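PDB 3JVG: T-cell surface glycoprotein CD1A1 antigen, which probably binds lipid antigens in the groove of its MHC-I-like domain and displays them at the cell surface to T cells. Local coordinates for residues 28-33 and 164-169; 69-74 and 109-114. All coordinates share one frame; numbering follows the deposited sequence.

Contact 1: 28-33 and 164-169; sequences GLLGDV and DILRLF
F169, which meets L30 across the contact, is fixed in its helix by a 2.8 Å bond from its backbone N to I165 O. No hydrogen bond joins residues 28-33 to 164-169; the meeting itself is apolar and rests on L30, L166 and F169, all buried. L30 leans from its strand toward the helix and divides its two methyls. CD2 presses on CD1 of L166 at 3.5 Å, closer than two carbons usually come, the two leucine side chains lying obliquely across one another. CD1 turns instead to the helix backbone, 4.1 Å from F169 O, while CG of L30 lies 4.3 Å from F169 CB. L30 has a chi2 of -127°, far from a staggered value. With CG anti to the backbone N (chi1 -179°) the L166 side chain runs out so that CD1 is the atom that meets L30. The F169 ring does not lie on L30; one face is covered over its centre by CG2 of I165, 3.3 Å above the plane, a CH-pi contact one helical turn back. L30 also starts a type II' turn to V33, closed by V33 N to L30 O at 2.9 Å, with G31 at positive phi. In that turn D32 gives both carboxylate oxygens to tyrosine hydroxyls of the immunoglobulin C1-set domain, OD1 to Y207 and OD2 to Y241, so the turn is tied by side chain to that domain. An unidentified bound molecule lies about 4 Å from the F169 side chain. Helix 148-172 lies over the antiparallel sheet as one of the two groove helices of the MHC-I-like platform: I165 and L166 rest on L8 of strand 6-18, F169 on M35 of strand 33-38, and L177 of helix 174-177 packs against L30.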
ATOM      1  N   GLY A  28       9.575  -5.623  -0.096  1.00 18.25           N
ATOM      2  CA  GLY A  28      10.474  -5.033   0.939  1.00 17.01           C
ATOM      3  C   GLY A  28      10.199  -3.529   0.930  1.00 17.51           C
ATOM      4  O   GLY A  28      10.200  -2.908  -0.145  1.00 18.36           O
ATOM      5  N   LEU A  29       9.899  -2.945   2.081  1.00 16.68           N
ATOM      6  CA  LEU A  29       9.599  -1.536   2.120  1.00 17.08           C
ATOM      7  C   LEU A  29      10.421  -0.826   3.152  1.00 17.37           C
ATOM      8  O   LEU A  29      10.656  -1.363   4.240  1.00 17.21           O
ATOM      9  CB  LEU A  29       8.111  -1.311   2.459  1.00 17.09           C
ATOM     10  CG  LEU A  29       7.046  -1.848   1.487  1.00 17.03           C
ATOM     11  CD1 LEU A  29       5.693  -2.040   2.176  1.00 17.54           C
ATOM     12  CD2 LEU A  29       6.895  -0.947   0.272  1.00 17.76           C
ATOM     13  N   LEU A  30      10.796   0.395   2.817  1.00 17.93           N
ATOM     14  CA  LEU A  30      11.448   1.308   3.706  1.00 18.48           C
ATOM     15  C   LEU A  30      10.524   2.525   3.717  1.00 19.03           C
ATOM     16  O   LEU A  30      10.511   3.354   2.786  1.00 19.47           O
ATOM     17  CB  LEU A  30      12.835   1.639   3.117  1.00 18.87           C
ATOM     18  CG  LEU A  30      14.051   2.027   3.980  1.00 23.24           C
ATOM     19  CD1 LEU A  30      14.713   3.312   3.558  1.00 24.60           C
ATOM     20  CD2 LEU A  30      13.896   1.903   5.510  1.00 22.97           C
ATOM     21  N   GLY A  31       9.730   2.631   4.768  1.00 19.16           N
ATOM     22  CA  GLY A  31       8.580   3.548   4.762  1.00 19.72           C
ATOM     23  C   GLY A  31       7.667   3.163   3.604  1.00 19.35           C
ATOM     24  O   GLY A  31       7.174   2.001   3.524  1.00 18.67           O
ATOM     25  N   ASP A  32       7.431   4.094   2.682  1.00 19.91           N
ATOM     26  CA  ASP A  32       6.628   3.738   1.496  1.00 19.75           C
ATOM     27  C   ASP A  32       7.538   3.615   0.275  1.00 19.69           C
ATOM     28  O   ASP A  32       7.048   3.610  -0.827  1.00 19.89           O
ATOM     29  CB  ASP A  32       5.508   4.762   1.207  1.00 20.59           C
ATOM     30  CG  ASP A  32       6.035   6.177   1.038  1.00 21.54           C
ATOM     31  OD1 ASP A  32       7.252   6.388   1.173  1.00 21.54           O
ATOM     32  OD2 ASP A  32       5.229   7.119   0.763  1.00 22.43           O
ATOM     33  N   VAL A  33       8.852   3.582   0.472  1.00 19.60           N
ATOM     34  CA  VAL A  33       9.771   3.386  -0.650  1.00 19.66           C
ATOM     35  C   VAL A  33       9.955   1.887  -0.882  1.00 18.94           C
ATOM     36  O   VAL A  33      10.410   1.146   0.043  1.00 18.46           O
ATOM     37  CB  VAL A  33      11.124   4.024  -0.388  1.00 20.09           C
ATOM     38  CG1 VAL A  33      12.096   3.672  -1.532  1.00 20.55           C
ATOM     39  CG2 VAL A  33      11.015   5.562  -0.141  1.00 21.02           C
ATOM     40  N   ASP A 164      19.883  -2.815  12.830  1.00 24.40           N
ATOM     41  CA  ASP A 164      21.145  -2.427  12.279  1.00 25.66           C
ATOM     42  C   ASP A 164      21.029  -2.136  10.796  1.00 24.15           C
ATOM     43  O   ASP A 164      21.619  -1.176  10.320  1.00 25.49           O
ATOM     44  CB  ASP A 164      22.161  -3.522  12.460  1.00 27.58           C
ATOM     45  CG  ASP A 164      22.581  -3.725  13.929  1.00 32.96           C
ATOM     46  OD1 ASP A 164      22.146  -2.966  14.851  1.00 36.53           O
ATOM     47  OD2 ASP A 164      23.357  -4.687  14.129  1.00 37.99           O
ATOM     48  N   ILE A 165      20.337  -2.996  10.060  1.00 21.74           N
ATOM     49  CA  ILE A 165      20.139  -2.775   8.639  1.00 21.13           C
ATOM     50  C   ILE A 165      19.283  -1.519   8.393  1.00 20.90           C
ATOM     51  O   ILE A 165      19.608  -0.704   7.506  1.00 21.28           O
ATOM     52  CB  ILE A 165      19.533  -3.975   7.943  1.00 20.88           C
ATOM     53  CG1 ILE A 165      20.565  -5.115   7.949  1.00 23.36           C
ATOM     54  CG2 ILE A 165      19.101  -3.590   6.496  1.00 19.66           C
ATOM     55  CD1 ILE A 165      20.021  -6.507   7.624  1.00 24.57           C
ATOM     56  N   LEU A 166      18.232  -1.356   9.194  1.00 20.68           N
ATOM     57  CA  LEU A 166      17.443  -0.123   9.159  1.00 21.85           C
ATOM     58  C   LEU A 166      18.338   1.132   9.258  1.00 24.06           C
ATOM     59  O   LEU A 166      18.272   1.991   8.361  1.00 23.89           O
ATOM     60  CB  LEU A 166      16.295  -0.099  10.222  1.00 21.05           C
ATOM     61  CG  LEU A 166      15.399   1.148  10.241  1.00 22.72           C
ATOM     62  CD1 LEU A 166      14.861   1.547   8.826  1.00 20.81           C
ATOM     63  CD2 LEU A 166      14.233   1.123  11.251  1.00 22.25           C
ATOM     64  N   ARG A 167      19.181   1.221  10.308  1.00 25.49           N
ATOM     65  CA  ARG A 167      20.000   2.422  10.537  1.00 28.17           C
ATOM     66  C   ARG A 167      20.827   2.714   9.305  1.00 28.67           C
ATOM     67  O   ARG A 167      20.932   3.865   8.855  1.00 29.30           O
ATOM     68  CB  ARG A 167      20.963   2.268  11.695  1.00 29.18           C
ATOM     69  CG  ARG A 167      20.271   2.173  12.996  1.00 33.08           C
ATOM     70  CD  ARG A 167      21.250   2.311  14.161  1.00 36.11           C
ATOM     71  NE  ARG A 167      20.686   3.350  15.005  1.00 43.42           N
ATOM     72  CZ  ARG A 167      19.979   3.132  16.115  1.00 46.95           C
ATOM     73  NH1 ARG A 167      19.799   1.889  16.581  1.00 44.96           N
ATOM     74  NH2 ARG A 167      19.490   4.177  16.791  1.00 49.86           N
ATOM     75  N   LEU A 168      21.406   1.654   8.770  1.00 27.72           N
ATOM     76  CA  LEU A 168      22.209   1.738   7.585  1.00 28.02           C
ATOM     77  C   LEU A 168      21.413   2.161   6.330  1.00 27.60           C
ATOM     78  O   LEU A 168      21.928   2.927   5.507  1.00 28.82           O
ATOM     79  CB  LEU A 168      22.803   0.375   7.374  1.00 28.29           C
ATOM     80  CG  LEU A 168      23.353   0.122   6.003  1.00 29.76           C
ATOM     81  CD1 LEU A 168      24.780   0.664   5.940  1.00 34.69           C
ATOM     82  CD2 LEU A 168      23.343  -1.365   5.881  1.00 34.46           C
ATOM     83  N   PHE A 169      20.189   1.644   6.170  1.00 24.85           N
ATOM     84  CA  PHE A 169      19.319   1.999   5.033  1.00 25.00           C
ATOM     85  C   PHE A 169      18.829   3.468   5.110  1.00 25.94           C
ATOM     86  O   PHE A 169      18.728   4.155   4.074  1.00 26.26           O
ATOM     87  CB  PHE A 169      18.109   1.036   4.947  1.00 21.48           C
ATOM     88  CG  PHE A 169      18.434  -0.331   4.352  1.00 20.95           C
ATOM     89  CD1 PHE A 169      19.740  -0.663   3.962  1.00 20.63           C
ATOM     90  CD2 PHE A 169      17.441  -1.282   4.176  1.00 19.23           C
ATOM     91  CE1 PHE A 169      20.029  -1.896   3.383  1.00 20.38           C
ATOM     92  CE2 PHE A 169      17.740  -2.534   3.595  1.00 18.97           C
ATOM     93  CZ  PHE A 169      19.046  -2.835   3.197  1.00 19.58           C
TER

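Contact 2: 69-74 and 109-114; sequences KSYVRD and FDIAYE
Y71 of the helix and F109 of the strand meet ring to ring, reaching toward each other from opposite directions. In both residues CG is anti to the backbone N (chi1 175° for Y71, -179° for F109), which extends each ring into the space between helix and sheet. The carbon contact runs from Y71 CE1 to F109 CZ at 3.8 Å, and F109 comes to the tyrosine ring obliquely. The phenol oxygen takes part as well: Y71 OH sits at the edge of the F109 ring, near its plane, 3.6 Å from CE2. On the next inward-facing residue of the strand, CD1 of I111 comes to 4.3 Å from the same oxygen, Y71 OH. The polar side of this hydroxyl is served from the sheet floor, where it shares a hydrogen bond with S93 OG, which probably fixes where the hydroxyl end lies. Further aromatic contacts flank the pair, Y71 meeting H12 edge-to-face and F109 meeting W128 likewise. An unidentified bound molecule comes within about 3 Å of the I111 side chain, consistent with these residues lining the groove. Between F109 and I111, D110 points away from the helix; it forms a salt bridge with R120 and, like A112, packs on an aromatic side chain of a neighbouring chain of the assembly. Y71 thus reaches from helix 58-82 across the sheet to strand 105-113, with I95 of strand 89-99 touching both side chains, while I154 and L158 of helix 148-172 approach F109 from the other wall of the groove.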
ATOM      1  N   LYS A  69      14.544 -16.820   0.737  1.00 21.89           N
ATOM      2  CA  LYS A  69      14.051 -17.920  -0.057  1.00 24.25           C
ATOM      3  C   LYS A  69      13.746 -19.130   0.839  1.00 25.75           C
ATOM      4  O   LYS A  69      12.753 -19.826   0.593  1.00 26.38           O
ATOM      5  CB  LYS A  69      15.035 -18.300  -1.142  1.00 26.56           C
ATOM      6  CG  LYS A  69      15.271 -17.210  -2.194  1.00 28.18           C
ATOM      7  CD  LYS A  69      16.389 -17.645  -3.209  1.00 32.64           C
ATOM      8  CE  LYS A  69      16.243 -16.853  -4.539  1.00 36.25           C
ATOM      9  NZ  LYS A  69      17.336 -17.178  -5.541  1.00 42.28           N
ATOM     10  N   SER A  70      14.567 -19.376   1.871  1.00 25.44           N
ATOM     11  CA  SER A  70      14.288 -20.452   2.829  1.00 25.66           C
ATOM     12  C   SER A  70      13.019 -20.129   3.587  1.00 24.44           C
ATOM     13  O   SER A  70      12.190 -21.025   3.813  1.00 25.22           O
ATOM     14  CB  SER A  70      15.428 -20.671   3.854  1.00 25.65           C
ATOM     15  OG  SER A  70      16.670 -20.917   3.220  1.00 32.18           O
ATOM     16  N   TYR A  71      12.848 -18.864   3.994  1.00 21.85           N
ATOM     17  CA  TYR A  71      11.650 -18.519   4.735  1.00 19.82           C
ATOM     18  C   TYR A  71      10.422 -18.912   3.909  1.00 21.42           C
ATOM     19  O   TYR A  71       9.537 -19.621   4.395  1.00 21.60           O
ATOM     20  CB  TYR A  71      11.601 -17.029   5.096  1.00 18.89           C
ATOM     21  CG  TYR A  71      10.291 -16.607   5.763  1.00 17.32           C
ATOM     22  CD1 TYR A  71      10.107 -16.782   7.135  1.00 19.10           C
ATOM     23  CD2 TYR A  71       9.242 -16.064   5.024  1.00 17.32           C
ATOM     24  CE1 TYR A  71       8.920 -16.432   7.778  1.00 16.91           C
ATOM     25  CE2 TYR A  71       8.025 -15.691   5.652  1.00 17.83           C
ATOM     26  CZ  TYR A  71       7.886 -15.878   7.030  1.00 18.00           C
ATOM     27  OH  TYR A  71       6.719 -15.520   7.684  1.00 19.47           O
ATOM     28  N   VAL A  72      10.369 -18.431   2.665  1.00 22.29           N
ATOM     29  CA  VAL A  72       9.247 -18.656   1.790  1.00 23.24           C
ATOM     30  C   VAL A  72       8.946 -20.150   1.565  1.00 24.67           C
ATOM     31  O   VAL A  72       7.810 -20.605   1.770  1.00 24.97           O
ATOM     32  CB  VAL A  72       9.497 -17.956   0.488  1.00 24.02           C
ATOM     33  CG1 VAL A  72       8.521 -18.442  -0.561  1.00 26.55           C
ATOM     34  CG2 VAL A  72       9.365 -16.396   0.711  1.00 23.97           C
ATOM     35  N   ARG A  73       9.970 -20.888   1.168  1.00 24.47           N
ATOM     36  CA  ARG A  73       9.910 -22.303   0.964  1.00 26.73           C
ATOM     37  C   ARG A  73       9.476 -23.073   2.224  1.00 25.96           C
ATOM     38  O   ARG A  73       8.655 -23.989   2.143  1.00 26.17           O
ATOM     39  CB  ARG A  73      11.306 -22.766   0.546  1.00 28.72           C
ATOM     40  CG  ARG A  73      11.434 -24.211   0.126  1.00 34.62           C
ATOM     41  CD  ARG A  73      12.788 -24.459  -0.621  1.00 43.39           C
ATOM     42  NE  ARG A  73      13.942 -23.991   0.163  1.00 47.46           N
ATOM     43  CZ  ARG A  73      14.885 -23.143  -0.263  1.00 49.87           C
ATOM     44  NH1 ARG A  73      14.884 -22.648  -1.503  1.00 48.02           N
ATOM     45  NH2 ARG A  73      15.871 -22.821   0.566  1.00 52.19           N
ATOM     46  N   ASP A  74      10.041 -22.729   3.378  1.00 24.68           N
ATOM     47  CA  ASP A  74       9.754 -23.482   4.596  1.00 25.12           C
ATOM     48  C   ASP A  74       8.344 -23.190   5.047  1.00 23.37           C
ATOM     49  O   ASP A  74       7.658 -24.077   5.508  1.00 23.71           O
ATOM     50  CB  ASP A  74      10.726 -23.141   5.731  1.00 26.08           C
ATOM     51  CG  ASP A  74      12.164 -23.701   5.505  1.00 30.49           C
ATOM     52  OD1 ASP A  74      12.416 -24.469   4.553  1.00 34.67           O
ATOM     53  OD2 ASP A  74      13.057 -23.347   6.310  1.00 35.64           O
ATOM     54  N   PHE A 109       6.406  -9.245  14.066  1.00 17.67           N
ATOM     55  CA  PHE A 109       6.471 -10.420  13.208  1.00 17.13           C
ATOM     56  C   PHE A 109       5.094 -11.063  13.401  1.00 17.24           C
ATOM     57  O   PHE A 109       4.835 -11.693  14.433  1.00 17.72           O
ATOM     58  CB  PHE A 109       7.636 -11.350  13.636  1.00 17.30           C
ATOM     59  CG  PHE A 109       7.824 -12.622  12.783  1.00 16.98           C
ATOM     60  CD1 PHE A 109       8.926 -13.451  13.039  1.00 19.96           C
ATOM     61  CD2 PHE A 109       6.976 -12.958  11.741  1.00 16.61           C
ATOM     62  CE1 PHE A 109       9.172 -14.613  12.277  1.00 20.00           C
ATOM     63  CE2 PHE A 109       7.178 -14.104  10.988  1.00 16.67           C
ATOM     64  CZ  PHE A 109       8.293 -14.954  11.260  1.00 18.24           C
ATOM     65  N   ASP A 110       4.223 -10.811  12.412  1.00 16.93           N
ATOM     66  CA  ASP A 110       2.852 -11.255  12.414  1.00 17.13           C
ATOM     67  C   ASP A 110       2.578 -12.127  11.185  1.00 16.97           C
ATOM     68  O   ASP A 110       3.062 -11.855  10.058  1.00 16.75           O
ATOM     69  CB  ASP A 110       1.888 -10.065  12.377  1.00 17.99           C
ATOM     70  CG  ASP A 110       1.962  -9.212  13.638  1.00 20.42           C
ATOM     71  OD1 ASP A 110       2.808  -8.314  13.685  1.00 18.06           O
ATOM     72  OD2 ASP A 110       1.126  -9.409  14.566  1.00 27.77           O
ATOM     73  N   ILE A 111       1.795 -13.169  11.420  1.00 17.08           N
ATOM     74  CA  ILE A 111       1.234 -13.983  10.385  1.00 17.06           C
ATOM     75  C   ILE A 111      -0.287 -13.852  10.354  1.00 17.49           C
ATOM     76  O   ILE A 111      -0.983 -13.854  11.399  1.00 17.97           O
ATOM     77  CB  ILE A 111       1.747 -15.390  10.519  1.00 17.21           C
ATOM     78  CG1 ILE A 111       3.313 -15.332  10.399  1.00 18.38           C
ATOM     79  CG2 ILE A 111       1.092 -16.291   9.511  1.00 17.44           C
ATOM     80  CD1 ILE A 111       4.014 -16.542  10.817  1.00 19.69           C
ATOM     81  N   ALA A 112      -0.796 -13.658   9.131  1.00 17.45           N
ATOM     82  CA  ALA A 112      -2.210 -13.627   8.959  1.00 18.00           C
ATOM     83  C   ALA A 112      -2.698 -14.875   8.223  1.00 18.36           C
ATOM     84  O   ALA A 112      -1.958 -15.533   7.448  1.00 18.18           O
ATOM     85  CB  ALA A 112      -2.668 -12.325   8.237  1.00 18.01           C
ATOM     86  N   TYR A 113      -3.975 -15.155   8.472  1.00 19.05           N
ATOM     87  CA  TYR A 113      -4.645 -16.292   7.871  1.00 19.99           C
ATOM     88  C   TYR A 113      -6.037 -15.839   7.560  1.00 20.36           C
ATOM     89  O   TYR A 113      -6.717 -15.257   8.403  1.00 21.69           O
ATOM     90  CB  TYR A 113      -4.646 -17.514   8.804  1.00 20.03           C
ATOM     91  CG  TYR A 113      -5.523 -18.616   8.295  1.00 21.94           C
ATOM     92  CD1 TYR A 113      -5.245 -19.263   7.061  1.00 22.15           C
ATOM     93  CD2 TYR A 113      -6.663 -18.984   9.003  1.00 24.84           C
ATOM     94  CE1 TYR A 113      -6.071 -20.268   6.580  1.00 25.55           C
ATOM     95  CE2 TYR A 113      -7.529 -19.989   8.530  1.00 28.92           C
ATOM     96  CZ  TYR A 113      -7.227 -20.628   7.323  1.00 31.97           C
ATOM     97  OH  TYR A 113      -8.087 -21.610   6.909  1.00 32.65           O
ATOM     98  N   GLU A 114      -6.449 -16.094   6.332  1.00 21.11           N
ATOM     99  CA  GLU A 114      -7.677 -15.566   5.760  1.00 22.74           C
ATOM    100  C   GLU A 114      -7.841 -14.100   6.126  1.00 21.93           C
ATOM    101  O   GLU A 114      -8.905 -13.707   6.548  1.00 23.83           O
ATOM    102  CB  GLU A 114      -8.914 -16.404   6.151  1.00 24.43           C
ATOM    103  CG  GLU A 114      -9.041 -17.811   5.400  1.00 30.46           C
ATOM    104  CD  GLU A 114      -9.035 -17.746   3.782  1.00 38.14           C
ATOM    105  OE1 GLU A 114     -10.108 -18.166   3.200  1.00 41.73           O
ATOM    106  OE2 GLU A 114      -8.007 -17.326   3.099  1.00 28.33           O
TER

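From the N terminus the chain runs through strand 6-18 to strand 21-30, where 28-33 opens the long loop of contact 1. Before it shuts, the chain passes along helix 58-82, leaves 69-74, runs back along strand 89-99 and returns on strand 105-113, so contact 2 closes its shorter loop, 34 residues between segments, wholly within the larger one. Only later does helix 148-172 bring 164-169 back to close contact 1. Their centres are about 20 Å apart and their nearest atoms about 11 Å, without touching. Both contacts reach the same eight-stranded sheet, each from a different groove helix: 148-172 in contact 1, 58-82 in contact 2.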